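Local structure of dephospho-CoA kinase (Campylobacter jejuni subsp. jejuni serotype O:2, 4ZO4) at residues 141-144 with 145-148; 160-163 with 164-167; 70-73 with 74-78. The protein probably catalyses the ATP-dependent phosphorylation of the 3'-hydroxyl of dephospho-coenzyme A, the last step of coenzyme A biosynthesis. All coordinates share one frame; numbering follows the deposited sequence.

Along the chain, contact 3 comes first, on helix 71-80, followed by contact 1 at the start of helix 144-151 and contact 2 on helix 155-172. Contacts 1 and 2 are neighbours, their centres 10 Å apart: Leu-142 and Leu-144 pack on Leu-162, and both contacts touch the second subunit. Their two helices lie between strands 132-136 and 177-179 of the parallel sheet, the place of the lid in P-loop kinases of this kind. Contact 3 belongs to the helices between strands 31-34 and 114-117, its centre 26 Å from that of contact 2 and 34 Å from that of contact 1. Contacts 2 and 3 meet the third subunit, so helices 71-80 and 155-172 join in packing between subunits.

Contact 1. Residues 141-144 with 145-148; sequences ELSL and KRIM
Ser-143 is the N-cap of helix 144-151, in what is probably the lid of this P-loop kinase, and its hydroxyl reaches the first turn of that helix at Arg-146. Ser-143 OG accepts from Arg-146 N at 3.5 Å, a long and weak capping bond but a nearly straight one (N-H...O 167°). It gets there because OG stands opposite the backbone N of Ser-143 (chi1 169°), a torsion that also lays it beside the CB and CG of Arg-146. Ser-143 O takes a further weak bond from Ile-147 N at 3.3 Å. Next in line, Leu-144 O is gripped by two amides. Met-148 N, 3.2 Å from Leu-144 O, approaches in the carbonyl plane, whereas Ile-147 N, 2.9 Å from Leu-144 O, sits above that plane.

Two residues before the cap, Glu-141 swings an extended chain across to Arg-146. Glu-141 OE2 lies over one face of the guanidinium, 4.0 Å from Arg-146 NH1, with the carboxylate and guanidinium planes 63° apart. No N-H points at the oxygen, leaving a long salt bridge of charges alone. Away from this polar edge, Leu-144 CG comes 4.3 Å from the selenium SE of Met-148, which is modelled as selenomethionine. Both side chains rest on Ala-158 of helix 155-172, and Leu-144 also packs on Ile-166 of the second subunit. The chemistry implies a helix start probably held mainly by its backbone bonds, the long serine cap adding perhaps a modest share, and the Glu-141 charge should be only a loose electrostatic tether for Arg-146.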
loop_
_atom_site.group_PDB
_atom_site.type_symbol
_atom_site.label_atom_id
_atom_site.label_comp_id
_atom_site.label_asym_id
_atom_site.label_seq_id
_atom_site.Cartn_x
_atom_site.Cartn_y
_atom_site.Cartn_z
ATOM N N GLU A 141 24.060 10.554 5.527
ATOM C CA GLU A 141 24.575 10.090 4.244
ATOM C C GLU A 141 23.604 9.024 3.722
ATOM O O GLU A 141 23.317 8.012 4.395
ATOM C CB GLU A 141 26.012 9.575 4.328
ATOM C CG GLU A 141 26.871 10.056 3.147
ATOM C CD GLU A 141 28.188 9.296 3.012
ATOM O OE1 GLU A 141 29.140 9.849 2.419
ATOM O OE2 GLU A 141 28.272 8.145 3.493
ATOM N N LEU A 142 23.069 9.295 2.538
ATOM C CA LEU A 142 22.128 8.411 1.914
ATOM C C LEU A 142 22.913 7.423 1.062
ATOM O O LEU A 142 22.658 7.259 -0.141
ATOM C CB LEU A 142 21.132 9.216 1.078
ATOM C CG LEU A 142 20.402 10.329 1.842
ATOM C CD1 LEU A 142 19.426 11.049 0.928
ATOM C CD2 LEU A 142 19.665 9.791 3.054
ATOM N N SER A 143 23.871 6.771 1.711
ATOM C CA SER A 143 24.735 5.781 1.087
ATOM C C SER A 143 24.547 4.489 1.813
ATOM O O SER A 143 24.813 4.403 3.011
ATOM C CB SER A 143 26.203 6.172 1.223
ATOM O OG SER A 143 27.049 5.108 0.841
ATOM N N LEU A 144 24.112 3.474 1.088
ATOM C CA LEU A 144 23.916 2.169 1.676
ATOM C C LEU A 144 25.172 1.645 2.365
ATOM O O LEU A 144 25.128 1.255 3.527
ATOM C CB LEU A 144 23.510 1.175 0.604
ATOM C CG LEU A 144 23.190 -0.202 1.157
ATOM C CD1 LEU A 144 22.021 -0.104 2.114
ATOM C CD2 LEU A 144 22.877 -1.127 0.011
ATOM N N LYS A 145 26.286 1.653 1.641
ATOM C CA LYS A 145 27.497 0.932 2.060
ATOM C C LYS A 145 28.095 1.574 3.308
ATOM O O LYS A 145 28.578 0.888 4.214
ATOM C CB LYS A 145 28.573 0.906 0.952
ATOM C CG LYS A 145 28.101 0.906 -0.509
ATOM C CD LYS A 145 27.458 -0.412 -0.929
ATOM C CE LYS A 145 27.521 -0.600 -2.436
ATOM N NZ LYS A 145 27.773 -2.023 -2.789
ATOM N N ARG A 146 28.049 2.897 3.350
ATOM C CA ARG A 146 28.512 3.619 4.504
ATOM C C ARG A 146 27.624 3.392 5.731
ATOM O O ARG A 146 28.048 3.645 6.843
ATOM C CB ARG A 146 28.649 5.114 4.180
ATOM C CG ARG A 146 29.782 5.472 3.195
ATOM C CD ARG A 146 31.176 5.115 3.715
ATOM N NE ARG A 146 32.177 6.159 3.468
ATOM C CZ ARG A 146 32.413 7.213 4.268
ATOM N NH1 ARG A 146 31.708 7.407 5.382
ATOM N NH2 ARG A 146 33.359 8.094 3.947
ATOM N N ILE A 147 26.397 2.925 5.542
ATOM C CA ILE A 147 25.530 2.601 6.678
ATOM C C ILE A 147 25.840 1.214 7.263
ATOM O O ILE A 147 25.736 1.007 8.477
ATOM C CB ILE A 147 24.038 2.686 6.293
ATOM C CG1 ILE A 147 23.649 4.136 5.949
ATOM C CG2 ILE A 147 23.162 2.171 7.431
ATOM C CD1 ILE A 147 22.268 4.285 5.331
HETATM N N MSE A 148 26.199 0.265 6.409
HETATM C CA MSE A 148 26.557 -1.098 6.854
HETATM C C MSE A 148 27.838 -1.062 7.648
HETATM O O MSE A 148 27.894 -1.649 8.710
HETATM C CB MSE A 148 26.678 -2.096 5.688
HETATM C CG MSE A 148 25.308 -2.430 5.120
HETATM SE SE MSE A 148 25.448 -3.164 3.301
HETATM C CE MSE A 148 26.063 -4.964 3.788
#

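Contact 2. Residues 160-163 with 164-167; sequences ARLD and SQID
Ala-160 opens the run, Ser-164 N donating to Ala-160 O at 3.1 Å. One residue on, Arg-161 O has two main donors, plus a weak one, Ser-164 N. Gln-165 N approaches it almost straight (N-H...O 175°), while Ser-164 OG gives its hydrogen to Arg-161 O at 2.6 Å from above the carbonyl plane. The serine hydroxyl can fold back this way because it stands between its own backbone N and carbonyl carbon (chi1 54°). Gln-165, its chain extended beyond CG, brings NE2 within 3.6 Å of Arg-161 CG, the amide and guanidinium planes being 47° apart. The charged end of Arg-161 goes to Asp-151, in a salt bridge from NH1. Leu-162 O then accepts from Ile-166 N at 2.9 Å. Leu-162 CG lies 4.1 Å from Ile-166 CD1; the leucine also packs on Leu-144 and Ile-147 of helix 144-151 and on Leu-162 of the second subunit. Finally Asp-163 O accepts from Asp-167 N at 3.0 Å, and the Asp-167 carboxylate is salt-bridged to Lys-86 of the third subunit. Unbroken i to i+4 bonding, with a serine hydroxyl returned to the preceding turn, typifies a regular alpha-helix, here in the probable kinase lid.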
loop_
_atom_site.group_PDB
_atom_site.type_symbol
_atom_site.label_atom_id
_atom_site.label_comp_id
_atom_site.label_asym_id
_atom_site.label_seq_id
_atom_site.Cartn_x
_atom_site.Cartn_y
_atom_site.Cartn_z
ATOM N N ALA A 160 16.295 -0.578 5.333
ATOM C CA ALA A 160 15.249 0.021 6.159
ATOM C C ALA A 160 15.644 1.412 6.641
ATOM O O ALA A 160 14.882 2.396 6.545
ATOM C CB ALA A 160 15.002 -0.866 7.350
ATOM N N ARG A 161 16.858 1.485 7.172
ATOM C CA ARG A 161 17.329 2.685 7.707
ATOM C C ARG A 161 17.411 3.737 6.620
ATOM O O ARG A 161 16.981 4.875 6.807
ATOM C CB ARG A 161 18.700 2.453 8.345
ATOM C CG ARG A 161 19.002 3.539 9.352
ATOM C CD ARG A 161 20.125 3.170 10.263
ATOM N NE ARG A 161 19.871 3.638 11.622
ATOM C CZ ARG A 161 20.820 3.752 12.545
ATOM N NH1 ARG A 161 22.084 3.453 12.251
ATOM N NH2 ARG A 161 20.510 4.182 13.763
ATOM N N LEU A 162 17.991 3.356 5.489
ATOM C CA LEU A 162 18.141 4.260 4.337
ATOM C C LEU A 162 16.806 4.762 3.799
ATOM O O LEU A 162 16.654 5.946 3.420
ATOM C CB LEU A 162 18.883 3.543 3.183
ATOM C CG LEU A 162 19.262 4.407 1.974
ATOM C CD1 LEU A 162 19.855 5.722 2.429
ATOM C CD2 LEU A 162 20.307 3.749 1.132
ATOM N N ASP A 163 15.841 3.861 3.703
ATOM C CA ASP A 163 14.545 4.265 3.178
ATOM C C ASP A 163 13.888 5.300 4.071
ATOM O O ASP A 163 13.243 6.216 3.594
ATOM C CB ASP A 163 13.642 3.053 3.049
ATOM C CG ASP A 163 13.977 2.196 1.838
ATOM O OD1 ASP A 163 14.491 2.712 0.802
ATOM O OD2 ASP A 163 13.717 0.983 1.937
ATOM N N SER A 164 14.019 5.137 5.374
ATOM C CA SER A 164 13.346 6.025 6.280
ATOM C C SER A 164 14.000 7.381 6.193
ATOM O O SER A 164 13.313 8.389 6.081
ATOM C CB SER A 164 13.384 5.491 7.694
ATOM O OG SER A 164 14.707 5.223 8.057
ATOM N N GLN A 165 15.327 7.410 6.182
ATOM C CA GLN A 165 16.045 8.670 5.959
ATOM C C GLN A 165 15.598 9.336 4.682
ATOM O O GLN A 165 15.327 10.522 4.676
ATOM C CB GLN A 165 17.545 8.458 5.952
ATOM C CG GLN A 165 18.087 8.011 7.310
ATOM C CD GLN A 165 19.540 7.539 7.240
ATOM O OE1 GLN A 165 20.268 7.852 6.295
ATOM N NE2 GLN A 165 19.966 6.779 8.246
ATOM N N ILE A 166 15.444 8.583 3.597
ATOM C CA ILE A 166 15.010 9.237 2.346
ATOM C C ILE A 166 13.628 9.862 2.504
ATOM O O ILE A 166 13.408 11.022 2.156
ATOM C CB ILE A 166 15.001 8.296 1.159
ATOM C CG1 ILE A 166 16.412 7.730 0.918
ATOM C CG2 ILE A 166 14.560 9.052 -0.094
ATOM C CD1 ILE A 166 16.431 6.543 -0.046
ATOM N N ASP A 167 12.712 9.082 3.061
ATOM C CA ASP A 167 11.392 9.583 3.377
ATOM C C ASP A 167 11.442 10.852 4.287
ATOM O O ASP A 167 10.769 11.844 3.989
ATOM C CB ASP A 167 10.528 8.427 3.940
ATOM C CG ASP A 167 10.313 7.308 2.887
ATOM O OD1 ASP A 167 10.397 7.646 1.697
ATOM O OD2 ASP A 167 10.103 6.114 3.216
#

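Contact 3. Residues 70-73 with 74-78; sequences DRKI and LGEIV
Lys-72 and Glu-76 lie one turn apart on helix 71-80, an alpha-helix in the probable CoA-binding part of this P-loop kinase fold, and their side chains cross obliquely. The lysine chain is extended, with CG opposite the backbone N (chi1 -164°), and runs off the helix past the carboxylate of the glutamate. The glutamate leans back along the helix, its CG opposite its own carbonyl carbon (chi1 -68°), which brings Glu-76 OE1 alongside the lysine methylenes, 3.9 Å from Lys-72 CE. The charged ends do not meet: Lys-72 NZ and Glu-76 OE1 stay 5.0 Å apart, so the attraction between them is probably weak. The Glu-76 carboxylate is instead engaged between subunits, salt-bridged to Arg-71 of the third subunit, and Arg-71 of this chain is bridged in return to Glu-76 of that subunit.

Ile-73 and Ile-77 form the second pair. The CG2 branch of Ile-73 faces the far methyl of Ile-77, with Ile-73 CG2 4.4 Å from Ile-77 CD1. Ile-77 packs further on Phe-57 and on Ala-84 of helix 82-109, where Leu-74 meets Leu-88.

The backbone bonds start at the N-cap residue, where Asp-70 O accepts from Leu-74 N at 3.1 Å. They continue to Ile-73 O, which accepts from Ile-77 N at 2.8 Å.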
loop_
_atom_site.group_PDB
_atom_site.type_symbol
_atom_site.label_atom_id
_atom_site.label_comp_id
_atom_site.label_asym_id
_atom_site.label_seq_id
_atom_site.Cartn_x
_atom_site.Cartn_y
_atom_site.Cartn_z
ATOM N N ASP A 70 -4.951 -3.395 27.022
ATOM C CA ASP A 70 -3.650 -4.030 26.952
ATOM C C ASP A 70 -3.071 -3.668 25.588
ATOM O O ASP A 70 -3.478 -4.227 24.569
ATOM C CB ASP A 70 -3.783 -5.544 27.106
ATOM C CG ASP A 70 -2.523 -6.205 27.683
ATOM O OD1 ASP A 70 -1.398 -5.683 27.503
ATOM O OD2 ASP A 70 -2.672 -7.278 28.317
ATOM N N ARG A 71 -2.153 -2.699 25.581
ATOM C CA ARG A 71 -1.571 -2.160 24.347
ATOM C C ARG A 71 -0.588 -3.125 23.687
ATOM O O ARG A 71 -0.313 -3.018 22.489
ATOM C CB ARG A 71 -0.894 -0.792 24.611
ATOM C CG ARG A 71 -1.808 0.419 24.398
ATOM C CD ARG A 71 -1.609 1.539 25.417
ATOM N NE ARG A 71 -0.374 2.298 25.204
ATOM C CZ ARG A 71 0.654 2.380 26.057
ATOM N NH1 ARG A 71 0.649 1.745 27.231
ATOM N NH2 ARG A 71 1.707 3.125 25.739
ATOM N N LYS A 72 -0.054 -4.063 24.464
ATOM C CA LYS A 72 0.850 -5.076 23.915
ATOM C C LYS A 72 0.078 -6.031 23.006
ATOM O O LYS A 72 0.436 -6.247 21.855
ATOM C CB LYS A 72 1.535 -5.857 25.044
ATOM C CG LYS A 72 2.757 -6.653 24.592
ATOM C CD LYS A 72 3.513 -7.281 25.759
ATOM C CE LYS A 72 4.493 -8.347 25.272
ATOM N NZ LYS A 72 5.166 -9.076 26.388
ATOM N N ILE A 73 -0.990 -6.589 23.550
ATOM C CA ILE A 73 -1.888 -7.447 22.810
ATOM C C ILE A 73 -2.483 -6.733 21.583
ATOM O O ILE A 73 -2.439 -7.277 20.469
ATOM C CB ILE A 73 -3.001 -7.985 23.734
ATOM C CG1 ILE A 73 -2.384 -8.856 24.836
ATOM C CG2 ILE A 73 -4.015 -8.817 22.954
ATOM C CD1 ILE A 73 -3.367 -9.326 25.893
ATOM N N LEU A 74 -3.007 -5.520 21.759
ATOM C CA LEU A 74 -3.645 -4.823 20.640
ATOM C C LEU A 74 -2.671 -4.656 19.491
ATOM O O LEU A 74 -3.045 -4.882 18.326
ATOM C CB LEU A 74 -4.165 -3.449 21.046
ATOM C CG LEU A 74 -4.767 -2.595 19.922
ATOM C CD1 LEU A 74 -6.119 -3.131 19.504
ATOM C CD2 LEU A 74 -4.897 -1.156 20.386
ATOM N N GLY A 75 -1.442 -4.233 19.802
ATOM C CA GLY A 75 -0.383 -4.178 18.795
ATOM C C GLY A 75 -0.006 -5.528 18.166
ATOM O O GLY A 75 0.365 -5.590 16.990
ATOM N N GLU A 76 -0.100 -6.619 18.920
ATOM C CA GLU A 76 0.131 -7.933 18.329
ATOM C C GLU A 76 -0.978 -8.250 17.354
ATOM O O GLU A 76 -0.733 -8.845 16.303
ATOM C CB GLU A 76 0.231 -9.024 19.394
ATOM C CG GLU A 76 1.495 -8.870 20.248
ATOM C CD GLU A 76 1.616 -9.874 21.392
ATOM O OE1 GLU A 76 2.602 -9.755 22.155
ATOM O OE2 GLU A 76 0.740 -10.761 21.538
ATOM N N ILE A 77 -2.199 -7.851 17.695
ATOM C CA ILE A 77 -3.330 -8.153 16.834
ATOM C C ILE A 77 -3.149 -7.452 15.488
ATOM O O ILE A 77 -3.225 -8.087 14.438
ATOM C CB ILE A 77 -4.663 -7.716 17.469
ATOM C CG1 ILE A 77 -5.072 -8.661 18.582
ATOM C CG2 ILE A 77 -5.764 -7.662 16.432
ATOM C CD1 ILE A 77 -6.361 -8.253 19.253
ATOM N N VAL A 78 -2.885 -6.147 15.541
ATOM C CA VAL A 78 -2.803 -5.329 14.328
ATOM C C VAL A 78 -1.501 -5.609 13.571
ATOM O O VAL A 78 -1.409 -5.384 12.371
ATOM C CB VAL A 78 -2.950 -3.779 14.597
ATOM C CG1 VAL A 78 -4.360 -3.439 15.015
ATOM C CG2 VAL A 78 -1.956 -3.290 15.632
#